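Local coordinates for protein interleukin-20 receptor subunit beta (Homo sapiens, PDB 6DF3) that pairs with IL20RA or IL22RA1 to form cell-surface receptors, the first for the cytokines IL-19, IL-20 and IL-24, the second for IL-20 and IL-24, at residues C[11-16]-C[123-128]; C[102-107]-C[127-132]. The protein carries 1 engineered substitution. All coordinates share one frame; numbering follows the deposited sequence.

In the fold
Both contacts lie at the elbow between the two fibronectin type III domains of this extracellular fragment, their centres about 7 Å apart. Contact 1 brings a hairpin turn of the first domain against a loop of the second; contact 2 packs the interdomain linker, residues 102-107, onto the side chains of F129 and F131. They share P127 and Q128, and two probable side-chain hydrogen bonds tie the hairpin to the linker: S11 OG to T102 OG1 at 2.6 Å and N13 ND2 to T105 OG1 at 2.7 Å. No other chain of the assembly touches any of these segments, which together illustrate how a tandem-domain receptor builds its junction.

Contact 1: residues C[11-16]-C[123-128]; sequences STNMKH and EDLGPQ
N13 and M14, at the turn of the β-hairpin 8-12/15-19, reach across the domain junction to L125 and Q128 in the loop between strands 117-122 and 130-137. The hairpin belongs to the first fibronectin type III domain and the loop to the second, so this is interdomain packing of the kind by which a type II cytokine receptor joins its tandem modules.

The contacts across the gap are van der Waals. L125 CD2 sits above the plane of the N13 amide but displaced past its nitrogen, 3.6 Å from ND2. The same nitrogen that touches the methyl also hydrogen-bonds to T105 OG1 of the linker. M14 meets Q128 more squarely, the two side chains crossing at about a right angle: its CE methyl stands directly above the Q128 amide, 3.8 Å from CD and at similar range to OE1 and NE2. The methionine chain, bent at both chi2 and chi3 (-70° and -78°), curls to bring the methyl over that plane. Strand 167-175 touches both partners, V175 meeting M14 and T173 meeting L125.

Hydrogen bonds shape each partner internally. A type I' turn closes the hairpin, K15 N reaching T12 O at 2.9 Å and T12 N reaching K15 O at 3.1 Å, which leaves N13 and M14 together at the apex. Beneath it, S11 OG and H16 ND1 share a hydrogen bond of 2.8 Å in the plane of the imidazole, while M14 O lies over one ring face, off its centre. In the opposing loop, D124 forms an Asx turn: its OD1 accepts from G126 N at 3.1 Å, the nitrogen lying close to the line of the carboxylate C-O bond.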
loop_
_atom_site.group_PDB
_atom_site.type_symbol
_atom_site.label_atom_id
_atom_site.label_comp_id
_atom_site.label_asym_id
_atom_site.label_seq_id
_atom_site.Cartn_x
_atom_site.Cartn_y
_atom_site.Cartn_z
ATOM N N SER C 11 20.327 3.857 -12.846
ATOM C CA SER C 11 19.360 3.231 -12.019
ATOM C C SER C 11 19.861 1.861 -11.654
ATOM O O SER C 11 19.927 0.992 -12.509
ATOM C CB SER C 11 17.978 3.138 -12.670
ATOM O OG SER C 11 17.077 2.302 -11.898
ATOM N N THR C 12 20.109 1.701 -10.352
ATOM C CA THR C 12 20.683 0.544 -9.723
ATOM C C THR C 12 19.742 0.074 -8.596
ATOM O O THR C 12 19.468 0.872 -7.667
ATOM C CB THR C 12 22.005 0.935 -9.039
ATOM O OG1 THR C 12 22.888 1.418 -10.034
ATOM C CG2 THR C 12 22.620 -0.283 -8.475
ATOM N N ASN C 13 19.306 -1.190 -8.665
ATOM C CA ASN C 13 18.392 -1.806 -7.641
ATOM C C ASN C 13 17.240 -0.845 -7.181
ATOM O O ASN C 13 17.110 -0.500 -5.994
ATOM C CB ASN C 13 19.226 -2.278 -6.462
ATOM C CG ASN C 13 20.004 -3.517 -6.785
ATOM O OD1 ASN C 13 19.607 -4.328 -7.632
ATOM N ND2 ASN C 13 21.145 -3.659 -6.152
ATOM N N MET C 14 16.508 -0.325 -8.158
ATOM C CA MET C 14 15.393 0.660 -7.918
ATOM C C MET C 14 15.752 1.958 -7.280
ATOM O O MET C 14 14.867 2.694 -6.897
ATOM C CB MET C 14 14.219 0.008 -7.174
ATOM C CG MET C 14 13.636 -1.140 -7.950
ATOM S SD MET C 14 12.706 -0.696 -9.503
ATOM C CE MET C 14 11.161 -0.133 -8.760
ATOM N N LYS C 15 17.037 2.309 -7.217
ATOM C CA LYS C 15 17.459 3.684 -6.890
ATOM C C LYS C 15 17.817 4.452 -8.178
ATOM O O LYS C 15 18.751 4.043 -8.905
ATOM C CB LYS C 15 18.687 3.638 -5.992
ATOM C CG LYS C 15 19.048 5.015 -5.502
ATOM C CD LYS C 15 20.359 5.004 -4.724
ATOM C CE LYS C 15 20.649 6.405 -4.204
ATOM N NZ LYS C 15 22.101 6.612 -3.969
ATOM N N HIS C 16 17.116 5.543 -8.486
ATOM C CA HIS C 16 17.362 6.255 -9.735
ATOM C C HIS C 16 18.040 7.591 -9.541
ATOM O O HIS C 16 17.462 8.527 -8.964
ATOM C CB HIS C 16 16.082 6.437 -10.532
ATOM C CG HIS C 16 15.086 5.364 -10.318
ATOM N ND1 HIS C 16 15.344 4.041 -10.616
ATOM C CD2 HIS C 16 13.790 5.419 -9.865
ATOM C CE1 HIS C 16 14.286 3.308 -10.256
ATOM N NE2 HIS C 16 13.322 4.123 -9.806
ATOM N N GLU C 123 21.211 -8.893 2.036
ATOM C CA GLU C 123 21.515 -7.488 2.042
ATOM C C GLU C 123 20.171 -6.758 1.934
ATOM O O GLU C 123 19.301 -7.160 1.157
ATOM C CB GLU C 123 22.401 -7.200 0.837
ATOM C CG GLU C 123 23.052 -5.822 0.831
ATOM C CD GLU C 123 23.788 -5.533 -0.472
ATOM O OE1 GLU C 123 23.145 -5.664 -1.562
ATOM O OE2 GLU C 123 25.007 -5.209 -0.383
ATOM N N ASP C 124 19.996 -5.720 2.725
ATOM C CA ASP C 124 18.737 -4.923 2.722
ATOM C C ASP C 124 18.523 -4.056 1.485
ATOM O O ASP C 124 18.789 -2.883 1.528
ATOM C CB ASP C 124 18.739 -4.029 3.950
ATOM C CG ASP C 124 17.384 -3.361 4.215
ATOM O OD1 ASP C 124 16.584 -3.080 3.269
ATOM O OD2 ASP C 124 17.141 -3.064 5.408
ATOM N N LEU C 125 17.975 -4.602 0.407
ATOM C CA LEU C 125 17.636 -3.788 -0.751
ATOM C C LEU C 125 16.297 -2.965 -0.705
ATOM O O LEU C 125 15.940 -2.266 -1.683
ATOM C CB LEU C 125 17.675 -4.659 -2.004
ATOM C CG LEU C 125 19.052 -5.295 -2.251
ATOM C CD1 LEU C 125 18.924 -6.395 -3.284
ATOM C CD2 LEU C 125 20.048 -4.239 -2.760
ATOM N N GLY C 126 15.570 -2.971 0.388
ATOM C CA GLY C 126 14.306 -2.186 0.388
ATOM C C GLY C 126 12.948 -2.881 0.020
ATOM O O GLY C 126 12.917 -4.003 -0.629
ATOM N N PRO C 127 11.817 -2.218 0.399
ATOM C CA PRO C 127 10.455 -2.679 0.171
ATOM C C PRO C 127 10.166 -3.124 -1.265
ATOM O O PRO C 127 9.343 -4.041 -1.472
ATOM C CB PRO C 127 9.593 -1.377 0.416
ATOM C CG PRO C 127 10.391 -0.571 1.391
ATOM C CD PRO C 127 11.811 -0.802 0.865
ATOM N N GLN C 128 10.818 -2.492 -2.252
ATOM C CA GLN C 128 10.616 -2.926 -3.578
ATOM C C GLN C 128 10.990 -4.403 -3.798
ATOM O O GLN C 128 10.503 -4.957 -4.779
ATOM C CB GLN C 128 11.338 -2.016 -4.596
ATOM C CG GLN C 128 10.857 -0.550 -4.549
ATOM C CD GLN C 128 9.515 -0.328 -5.296
ATOM O OE1 GLN C 128 8.861 -1.297 -5.813
ATOM N NE2 GLN C 128 9.101 0.938 -5.371
#

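Contact 2: residues C[102-107]-C[127-132]; sequences TILTRP and PQFEFL
T102 OG1 is gripped by two groups of the first domain, the S11 hydroxyl and the backbone N of M14, while the carbonyl of the same T102 accepts from R180 NH1. The beginning of segment 102-107 is thereby fixed from both domains before the chain runs along F129 and F131.

The contact proper is apolar and consists of two separate pairs. With its CG set beside the backbone N (chi1 -64°), L104 carries its CD2 methyl to within 4.0 Å of F129 CE2, approaching the ring obliquely; L104 and F129 lie alongside one another, pointing opposite ways.

This linker leads from strand 86-98 of the first fibronectin type III domain into strand 109-114 of the second, and here it packs against aromatic side chains of the second domain. F129 and F131, two residues apart, direct their rings to the same side of the chain, whereas E130 between them turns its side chain away.

The second pair has a more definite geometry. P107 CB meets the F131 ring at its edge, in the ring plane, 3.9 Å from CE2. Around the two pairs, S182 of strand 180-189 touches both L104 and P107, and T173 of strand 167-175 touches both phenylalanines. Backbone hydrogen bonds between E130 and F174 and between F131 and V149 hold the phenylalanine-bearing chain between its two neighbouring strands.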
loop_
_atom_site.group_PDB
_atom_site.type_symbol
_atom_site.label_atom_id
_atom_site.label_comp_id
_atom_site.label_asym_id
_atom_site.label_seq_id
_atom_site.Cartn_x
_atom_site.Cartn_y
_atom_site.Cartn_z
ATOM N N THR C 102 15.642 -0.809 -14.573
ATOM C CA THR C 102 16.620 -0.698 -13.497
ATOM C C THR C 102 17.682 -1.872 -13.540
ATOM O O THR C 102 17.377 -2.965 -14.069
ATOM C CB THR C 102 16.006 -0.614 -12.170
ATOM O OG1 THR C 102 16.955 -0.175 -11.217
ATOM C CG2 THR C 102 15.403 -1.938 -11.715
ATOM N N ILE C 103 18.904 -1.627 -13.033
ATOM C CA ILE C 103 19.949 -2.675 -13.020
ATOM C C ILE C 103 19.764 -3.469 -11.734
ATOM O O ILE C 103 19.986 -2.958 -10.667
ATOM C CB ILE C 103 21.363 -2.092 -13.111
ATOM C CG1 ILE C 103 21.510 -1.383 -14.471
ATOM C CG2 ILE C 103 22.400 -3.205 -12.902
ATOM C CD1 ILE C 103 22.734 -0.502 -14.630
ATOM N N LEU C 104 19.356 -4.716 -11.857
ATOM C CA LEU C 104 19.189 -5.602 -10.675
ATOM C C LEU C 104 20.462 -6.409 -10.573
ATOM O O LEU C 104 20.790 -7.194 -11.498
ATOM C CB LEU C 104 18.012 -6.569 -10.857
ATOM C CG LEU C 104 16.618 -5.949 -10.964
ATOM C CD1 LEU C 104 15.538 -7.009 -10.786
ATOM C CD2 LEU C 104 16.430 -4.863 -9.927
ATOM N N THR C 105 21.180 -6.209 -9.478
ATOM C CA THR C 105 22.389 -6.960 -9.239
ATOM C C THR C 105 22.018 -8.263 -8.523
ATOM O O THR C 105 20.883 -8.488 -8.022
ATOM C CB THR C 105 23.434 -6.083 -8.501
ATOM O OG1 THR C 105 22.796 -5.332 -7.490
ATOM C CG2 THR C 105 23.969 -4.988 -9.398
ATOM N N ARG C 106 22.937 -9.197 -8.576
ATOM C CA ARG C 106 22.875 -10.270 -7.636
ATOM C C ARG C 106 23.015 -9.806 -6.135
ATOM O O ARG C 106 23.834 -8.929 -5.800
ATOM C CB ARG C 106 23.850 -11.328 -8.021
ATOM C CG ARG C 106 25.284 -10.915 -7.967
ATOM C CD ARG C 106 25.958 -11.604 -9.140
ATOM N NE ARG C 106 27.382 -11.635 -9.017
ATOM C CZ ARG C 106 28.192 -11.880 -10.029
ATOM N NH1 ARG C 106 27.728 -12.067 -11.270
ATOM N NH2 ARG C 106 29.495 -11.928 -9.802
ATOM N N PRO C 107 22.146 -10.373 -5.232
ATOM C CA PRO C 107 22.148 -9.880 -3.857
ATOM C C PRO C 107 23.372 -10.339 -3.101
ATOM O O PRO C 107 23.796 -11.494 -3.269
ATOM C CB PRO C 107 20.846 -10.496 -3.249
ATOM C CG PRO C 107 20.631 -11.777 -4.038
ATOM C CD PRO C 107 21.101 -11.403 -5.447
ATOM N N PRO C 127 11.817 -2.218 0.399
ATOM C CA PRO C 127 10.455 -2.679 0.171
ATOM C C PRO C 127 10.166 -3.124 -1.265
ATOM O O PRO C 127 9.343 -4.041 -1.472
ATOM C CB PRO C 127 9.593 -1.377 0.416
ATOM C CG PRO C 127 10.391 -0.571 1.391
ATOM C CD PRO C 127 11.811 -0.802 0.865
ATOM N N GLN C 128 10.818 -2.492 -2.252
ATOM C CA GLN C 128 10.616 -2.926 -3.578
ATOM C C GLN C 128 10.990 -4.403 -3.798
ATOM O O GLN C 128 10.503 -4.957 -4.779
ATOM C CB GLN C 128 11.338 -2.016 -4.596
ATOM C CG GLN C 128 10.857 -0.550 -4.549
ATOM C CD GLN C 128 9.515 -0.328 -5.296
ATOM O OE1 GLN C 128 8.861 -1.297 -5.813
ATOM N NE2 GLN C 128 9.101 0.938 -5.371
ATOM N N PHE C 129 11.727 -5.047 -2.897
ATOM C CA PHE C 129 12.319 -6.365 -3.179
ATOM C C PHE C 129 11.886 -7.509 -2.308
ATOM O O PHE C 129 12.013 -7.437 -1.055
ATOM C CB PHE C 129 13.859 -6.323 -3.008
ATOM C CG PHE C 129 14.577 -5.447 -4.016
ATOM C CD1 PHE C 129 14.678 -4.052 -3.805
ATOM C CD2 PHE C 129 15.217 -6.010 -5.108
ATOM C CE1 PHE C 129 15.352 -3.227 -4.708
ATOM C CE2 PHE C 129 15.912 -5.194 -6.009
ATOM C CZ PHE C 129 15.967 -3.799 -5.806
ATOM N N GLU C 130 11.567 -8.615 -2.987
ATOM C CA GLU C 130 11.453 -9.943 -2.354
ATOM C C GLU C 130 12.640 -10.862 -2.807
ATOM O O GLU C 130 13.154 -10.750 -3.974
ATOM C CB GLU C 130 10.110 -10.597 -2.711
ATOM C CG GLU C 130 8.885 -9.961 -2.054
ATOM C CD GLU C 130 7.561 -10.449 -2.672
ATOM O OE1 GLU C 130 7.221 -11.635 -2.426
ATOM O OE2 GLU C 130 6.888 -9.666 -3.427
ATOM N N PHE C 131 13.058 -11.740 -1.878
ATOM C CA PHE C 131 14.219 -12.657 -2.060
ATOM C C PHE C 131 13.749 -14.101 -2.192
ATOM O O PHE C 131 12.952 -14.597 -1.367
ATOM C CB PHE C 131 15.235 -12.588 -0.906
ATOM C CG PHE C 131 15.862 -11.240 -0.731
ATOM C CD1 PHE C 131 15.228 -10.255 0.022
ATOM C CD2 PHE C 131 17.094 -10.923 -1.355
ATOM C CE1 PHE C 131 15.806 -8.993 0.186
ATOM C CE2 PHE C 131 17.692 -9.665 -1.186
ATOM C CZ PHE C 131 17.042 -8.695 -0.429
ATOM N N LEU C 132 14.234 -14.726 -3.259
ATOM C CA LEU C 132 14.178 -16.155 -3.484
ATOM C C LEU C 132 15.487 -16.780 -3.070
ATOM O O LEU C 132 16.549 -16.355 -3.480
ATOM C CB LEU C 132 14.023 -16.414 -4.959
ATOM C CG LEU C 132 13.104 -17.538 -5.342
ATOM C CD1 LEU C 132 11.889 -16.870 -5.962
ATOM C CD2 LEU C 132 13.784 -18.548 -6.292
#